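Local structure of polyketide biosynthesis cytochrome P450 PksS (Bacillus subtilis, 4YZR) at residues D51-F56 with G318-D323; N325-P330 with S338-I343. The protein is a heme-containing cytochrome P450 monooxygenase that acts on dihydrobacillaene in the biosynthesis of the polyketide antibiotic bacillaene. All blocks are in the same frame, centred on the assembly; numbering follows the deposited sequence.

Interaction 1 of 2, residues D51-F56 with G318-D323; sequences DDCMAF and GSANRD
The carboxylates of D51 and D323 face one another across a bridging water, their planes turned almost at right angles and their nearest oxygens, OD1 of D51 and OD2 of D323, 4.8 Å apart. Water 1 lies over the face of the D51 group, 3.2 Å from CG of D51, and is well tilted from the plane of the D323 group. A third flat group, the F56 ring, one turn beyond D52, turns an edge to its own helix, with O of D52 in the ring plane. This is the meeting, in the cytochrome P450 fold, of the B helix (50-58) with the short K' helix (317-320).

The contact illustrates how a small apolar touch and a water bridge can share one interface. On the apolar side SG of C53 meets CB of A320 at 4.1 Å. With SG anti to the carbonyl carbon (chi1 -78°), the sulfur lies beside the backbone N and is carried to the A320 methyl; I47 and I315 pack on the same cysteine.

On the polar side a type I turn from A320 to D323, closed by D323 N to A320 O at 3.1 Å, carries the chain on to the acid. The D323 carboxylate, anti to its own amide (chi1 -170°), reaches the start of the B helix, where OD2 accepts from Y50 N as well as from the water. OD1 takes N325 N, an Asx turn. The N-H groups of Y50 and, through the water, of D51 may ease the negative charge on D323, while D51 OD1 has a salt bridge to R49, which probably softens the repulsion between the two acids. Water 1 donates to D323 OD2 at 2.7 Å and accepts from D51 N at 3.3 Å.

Interaction 2 of 2, residues N325-P330 with S338-I343; sequences NFFENP and SPNRHI
N340 and F327 meet in the meander, the loop that leads from the K' helix of a cytochrome P450 to its cysteine-bearing heme loop. The segment enters through a cis peptide bond ahead of P339, and at N340 the side chain swings CG anti to the backbone N (chi1 -179°). OD1 of N340 thereby comes to 3.6 Å from CE1 of F327, approaching obliquely, with amide and ring planes 80° apart. N340 also packs on E280 and R283, the ExxR pair of helix 274-285 (the K helix), which holds the meander against that helix; R283 and R337 touch F327.

R341 follows as the centre of an inverse gamma turn, whose closing bond from H342 N to N340 O is weak. The bend presents backbone to the edge of the F327 ring: CZ of F327 lies 3.8 Å from C of R341, close to the ring plane. A water bridges the two loop segments here, donating to F326 O and accepting from R341 N at 3.2 Å, while R341 O bonds to Y50 OH.

H342 turns its imidazole away from F327 toward the K helix, where NE2 bonds to E279, and ND1 is bonded to S344 N. Its edge lies against the asparagine amide, CD2 of H342 being 3.9 Å from CG of N340. The amide N of H342, in the plane of the F327 ring at its edge, also makes a weak 3.4 Å bond to OD1 of N340.

How the interactions relate
From the N terminus, the chain lays down 51-56 in the B helix and does not return until 318-323, with 261 residues between, where interaction 1 closes a very long, largely helical loop. Interaction 2 then opens two residues on and closes a short one, seven residues between its segments; the two contacts are thus in series, neither nesting nor crossing. Their centres nevertheless lie 11 Å apart, and they touch: OD1 of N321 is 2.9 Å from N of I343, a probable hydrogen bond, and O of A320 packs on CE2 of F327. Together they tie the B helix, the K' helix and the meander to one another, on the same side of the chain's centre.

Interaction 1 of 2, residues D51-F56 with G318-D323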
loop_
_atom_site.group_PDB
_atom_site.type_symbol
_atom_site.label_atom_id
_atom_site.label_comp_id
_atom_site.label_asym_id
_atom_site.label_seq_id
_atom_site.Cartn_x
_atom_site.Cartn_y
_atom_site.Cartn_z
ATOM N N ASP A 51 2.947 -20.847 -1.514
ATOM C CA ASP A 51 3.691 -21.426 -2.599
ATOM C C ASP A 51 3.053 -21.160 -3.908
ATOM O O ASP A 51 3.763 -20.819 -4.898
ATOM C CB ASP A 51 3.876 -22.989 -2.394
ATOM C CG ASP A 51 2.630 -23.782 -2.300
ATOM O OD1 ASP A 51 1.503 -23.326 -2.079
ATOM O OD2 ASP A 51 2.667 -25.064 -2.436
ATOM N N ASP A 52 1.739 -21.217 -3.981
ATOM C CA ASP A 52 1.085 -20.930 -5.260
ATOM C C ASP A 52 1.121 -19.435 -5.646
ATOM O O ASP A 52 1.305 -19.058 -6.805
ATOM C CB ASP A 52 -0.373 -21.366 -5.283
ATOM C CG ASP A 52 -0.546 -22.880 -5.045
ATOM O OD1 ASP A 52 0.302 -23.640 -5.593
ATOM O OD2 ASP A 52 -1.478 -23.320 -4.376
ATOM N N CYS A 53 1.043 -18.567 -4.620
ATOM C CA CYS A 53 1.206 -17.141 -4.899
ATOM C C CYS A 53 2.556 -16.882 -5.484
ATOM O O CYS A 53 2.737 -16.113 -6.432
ATOM C CB CYS A 53 0.996 -16.351 -3.652
ATOM S SG CYS A 53 -0.734 -16.108 -3.161
ATOM N N MET A 54 3.599 -17.492 -4.845
ATOM C CA MET A 54 4.969 -17.360 -5.409
ATOM C C MET A 54 5.050 -17.840 -6.809
ATOM O O MET A 54 5.681 -17.148 -7.634
ATOM C CB MET A 54 6.042 -17.981 -4.506
ATOM C CG MET A 54 6.278 -17.322 -3.201
ATOM S SD MET A 54 7.014 -15.686 -3.464
ATOM C CE MET A 54 8.387 -15.979 -4.456
ATOM N N ALA A 55 4.480 -18.966 -7.109
ATOM C CA ALA A 55 4.556 -19.484 -8.499
ATOM C C ALA A 55 3.925 -18.488 -9.453
ATOM O O ALA A 55 4.482 -18.098 -10.514
ATOM C CB ALA A 55 3.837 -20.791 -8.597
ATOM N N PHE A 56 2.753 -17.941 -9.155
ATOM C CA PHE A 56 2.101 -16.963 -10.030
ATOM C C PHE A 56 2.793 -15.657 -10.092
ATOM O O PHE A 56 2.746 -14.987 -11.154
ATOM C CB PHE A 56 0.625 -16.786 -9.661
ATOM C CG PHE A 56 -0.248 -17.890 -10.187
ATOM C CD1 PHE A 56 -0.466 -19.044 -9.462
ATOM C CD2 PHE A 56 -0.863 -17.757 -11.449
ATOM C CE1 PHE A 56 -1.260 -20.076 -9.974
ATOM C CE2 PHE A 56 -1.694 -18.775 -11.903
ATOM C CZ PHE A 56 -1.823 -19.931 -11.181
ATOM N N GLY A 318 -2.958 -11.691 2.115
ATOM C CA GLY A 318 -3.288 -11.825 3.503
ATOM C C GLY A 318 -3.191 -13.291 4.016
ATOM O O GLY A 318 -2.721 -13.504 5.119
ATOM N N SER A 319 -3.706 -14.207 3.184
ATOM C CA SER A 319 -3.596 -15.611 3.578
ATOM C C SER A 319 -2.255 -16.193 3.312
ATOM O O SER A 319 -1.803 -17.101 4.050
ATOM C CB SER A 319 -4.700 -16.378 2.871
ATOM O OG SER A 319 -4.691 -16.299 1.518
ATOM N N ALA A 320 -1.570 -15.810 2.258
ATOM C CA ALA A 320 -0.243 -16.328 2.002
ATOM C C ALA A 320 0.672 -16.008 3.168
ATOM O O ALA A 320 1.499 -16.811 3.625
ATOM C CB ALA A 320 0.336 -15.695 0.756
ATOM N N ASN A 321 0.502 -14.801 3.741
ATOM C CA ASN A 321 1.264 -14.316 4.877
ATOM C C ASN A 321 0.961 -15.059 6.192
ATOM O O ASN A 321 1.672 -14.862 7.151
ATOM C CB ASN A 321 1.019 -12.819 5.033
ATOM C CG ASN A 321 1.875 -12.009 4.175
ATOM O OD1 ASN A 321 2.824 -12.472 3.545
ATOM N ND2 ASN A 321 1.575 -10.703 4.148
ATOM N N ARG A 322 -0.060 -15.883 6.160
ATOM C CA ARG A 322 -0.447 -16.709 7.308
ATOM C C ARG A 322 -0.326 -18.165 6.982
ATOM O O ARG A 322 -0.974 -19.034 7.660
ATOM C CB ARG A 322 -1.847 -16.339 7.848
ATOM C CG ARG A 322 -1.835 -14.901 8.396
ATOM C CD ARG A 322 -3.167 -14.476 8.856
ATOM N NE ARG A 322 -3.195 -13.057 9.249
ATOM C CZ ARG A 322 -3.849 -12.609 10.282
ATOM N NH1 ARG A 322 -4.563 -13.445 11.100
ATOM N NH2 ARG A 322 -3.904 -11.341 10.459
ATOM N N ASP A 323 0.409 -18.542 5.961
ATOM C CA ASP A 323 0.474 -19.967 5.532
ATOM C C ASP A 323 1.385 -20.701 6.449
ATOM O O ASP A 323 2.551 -20.426 6.582
ATOM C CB ASP A 323 0.974 -19.956 4.098
ATOM C CG ASP A 323 0.896 -21.246 3.388
ATOM O OD1 ASP A 323 1.144 -22.312 4.106
ATOM O OD2 ASP A 323 0.611 -21.345 2.230
HETATM O O HOH W 1 2.124 -23.016 0.774
#

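Interaction 2 of 2, residues N325-P330 with S338-I343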
loop_
_atom_site.group_PDB
_atom_site.type_symbol
_atom_site.label_atom_id
_atom_site.label_comp_id
_atom_site.label_asym_id
_atom_site.label_seq_id
_atom_site.Cartn_x
_atom_site.Cartn_y
_atom_site.Cartn_z
ATOM N N ASN A 325 2.856 -23.508 6.125
ATOM C CA ASN A 325 4.018 -24.083 5.455
ATOM C C ASN A 325 5.219 -23.177 5.432
ATOM O O ASN A 325 6.369 -23.573 5.230
ATOM C CB ASN A 325 3.667 -24.446 4.100
ATOM C CG ASN A 325 2.637 -25.507 4.046
ATOM O OD1 ASN A 325 2.979 -26.675 4.351
ATOM N ND2 ASN A 325 1.406 -25.194 3.754
ATOM N N PHE A 326 4.960 -21.839 5.643
ATOM C CA PHE A 326 6.007 -20.879 5.599
ATOM C C PHE A 326 6.225 -20.043 6.827
ATOM O O PHE A 326 7.274 -19.363 6.946
ATOM C CB PHE A 326 5.801 -19.946 4.344
ATOM C CG PHE A 326 6.057 -20.668 3.065
ATOM C CD1 PHE A 326 5.073 -21.428 2.467
ATOM C CD2 PHE A 326 7.340 -20.705 2.489
ATOM C CE1 PHE A 326 5.300 -22.106 1.304
ATOM C CE2 PHE A 326 7.561 -21.401 1.329
ATOM C CZ PHE A 326 6.554 -22.106 0.753
ATOM N N PHE A 327 5.281 -20.047 7.760
ATOM C CA PHE A 327 5.337 -19.299 8.959
ATOM C C PHE A 327 4.890 -20.192 10.129
ATOM O O PHE A 327 3.817 -20.744 10.116
ATOM C CB PHE A 327 4.435 -18.034 8.919
ATOM C CG PHE A 327 4.716 -17.090 7.770
ATOM C CD1 PHE A 327 5.686 -16.156 7.897
ATOM C CD2 PHE A 327 4.143 -17.270 6.527
ATOM C CE1 PHE A 327 5.986 -15.285 6.861
ATOM C CE2 PHE A 327 4.442 -16.442 5.451
ATOM C CZ PHE A 327 5.381 -15.495 5.657
ATOM N N GLU A 328 5.672 -20.099 11.192
ATOM C CA GLU A 328 5.297 -20.822 12.408
ATOM C C GLU A 328 4.263 -20.074 13.195
ATOM O O GLU A 328 4.376 -18.869 13.353
ATOM C CB GLU A 328 6.542 -21.008 13.257
ATOM C CG GLU A 328 6.365 -21.686 14.617
ATOM C CD GLU A 328 7.632 -21.544 15.453
ATOM O OE1 GLU A 328 8.722 -21.540 14.841
ATOM O OE2 GLU A 328 7.546 -21.426 16.699
ATOM N N ASN A 329 3.231 -20.802 13.686
ATOM C CA ASN A 329 2.150 -20.218 14.468
ATOM C C ASN A 329 1.669 -18.924 13.782
ATOM O O ASN A 329 1.753 -17.851 14.362
ATOM C CB ASN A 329 2.635 -19.852 15.877
ATOM C CG ASN A 329 3.142 -21.053 16.656
ATOM O OD1 ASN A 329 4.208 -21.008 17.237
ATOM N ND2 ASN A 329 2.372 -22.072 16.681
ATOM N N PRO A 330 1.181 -19.093 12.566
ATOM C CA PRO A 330 0.953 -17.890 11.696
ATOM C C PRO A 330 -0.112 -16.950 12.168
ATOM O O PRO A 330 -0.130 -15.777 11.820
ATOM C CB PRO A 330 0.588 -18.502 10.357
ATOM C CG PRO A 330 0.066 -19.886 10.735
ATOM C CD PRO A 330 0.988 -20.327 11.807
ATOM N N SER A 338 11.776 -13.850 12.992
ATOM C CA SER A 338 12.976 -13.591 12.183
ATOM C C SER A 338 13.648 -14.900 11.713
ATOM O O SER A 338 13.842 -15.720 12.577
ATOM C CB SER A 338 14.010 -12.820 12.968
ATOM O OG SER A 338 15.136 -12.494 12.144
ATOM N N PRO A 339 13.797 -15.196 10.427
ATOM C CA PRO A 339 13.274 -14.423 9.282
ATOM C C PRO A 339 11.712 -14.290 9.172
ATOM O O PRO A 339 10.943 -14.951 9.780
ATOM C CB PRO A 339 13.905 -15.174 8.046
ATOM C CG PRO A 339 14.025 -16.572 8.515
ATOM C CD PRO A 339 14.222 -16.571 10.024
ATOM N N ASN A 340 11.302 -13.501 8.228
ATOM C CA ASN A 340 9.822 -13.147 8.071
ATOM C C ASN A 340 9.738 -12.820 6.617
ATOM O O ASN A 340 9.862 -11.673 6.190
ATOM C CB ASN A 340 9.507 -11.943 8.868
ATOM C CG ASN A 340 8.007 -11.586 8.754
ATOM O OD1 ASN A 340 7.290 -12.045 7.850
ATOM N ND2 ASN A 340 7.566 -10.765 9.678
ATOM N N ARG A 341 9.460 -13.789 5.787
ATOM C CA ARG A 341 9.434 -13.718 4.380
ATOM C C ARG A 341 7.986 -13.455 3.853
ATOM O O ARG A 341 7.568 -13.938 2.885
ATOM C CB ARG A 341 10.073 -14.947 3.701
ATOM C CG ARG A 341 11.559 -15.105 4.059
ATOM C CD ARG A 341 12.341 -16.089 3.182
ATOM N NE ARG A 341 12.605 -17.224 4.065
ATOM C CZ ARG A 341 13.644 -17.357 4.889
ATOM N NH1 ARG A 341 14.678 -16.531 4.858
ATOM N NH2 ARG A 341 13.696 -18.409 5.653
ATOM N N HIS A 342 7.343 -12.455 4.456
ATOM C CA HIS A 342 6.034 -12.033 4.013
ATOM C C HIS A 342 6.106 -11.457 2.606
ATOM O O HIS A 342 7.178 -10.982 2.131
ATOM C CB HIS A 342 5.471 -10.967 5.009
ATOM C CG HIS A 342 6.171 -9.675 4.997
ATOM N ND1 HIS A 342 6.065 -8.743 3.987
ATOM C CD2 HIS A 342 7.029 -9.149 5.897
ATOM C CE1 HIS A 342 6.777 -7.693 4.277
ATOM N NE2 HIS A 342 7.417 -7.901 5.417
ATOM N N ILE A 343 4.990 -11.411 1.945
ATOM C CA ILE A 343 4.826 -10.826 0.627
ATOM C C ILE A 343 3.921 -9.570 0.619
ATOM O O ILE A 343 3.261 -9.263 -0.341
ATOM C CB ILE A 343 4.348 -11.831 -0.416
ATOM C CG1 ILE A 343 3.034 -12.507 -0.099
ATOM C CG2 ILE A 343 5.439 -12.894 -0.653
ATOM C CD1 ILE A 343 2.398 -13.198 -1.355
HETATM O O HOH W 2 9.060 -16.830 6.672
#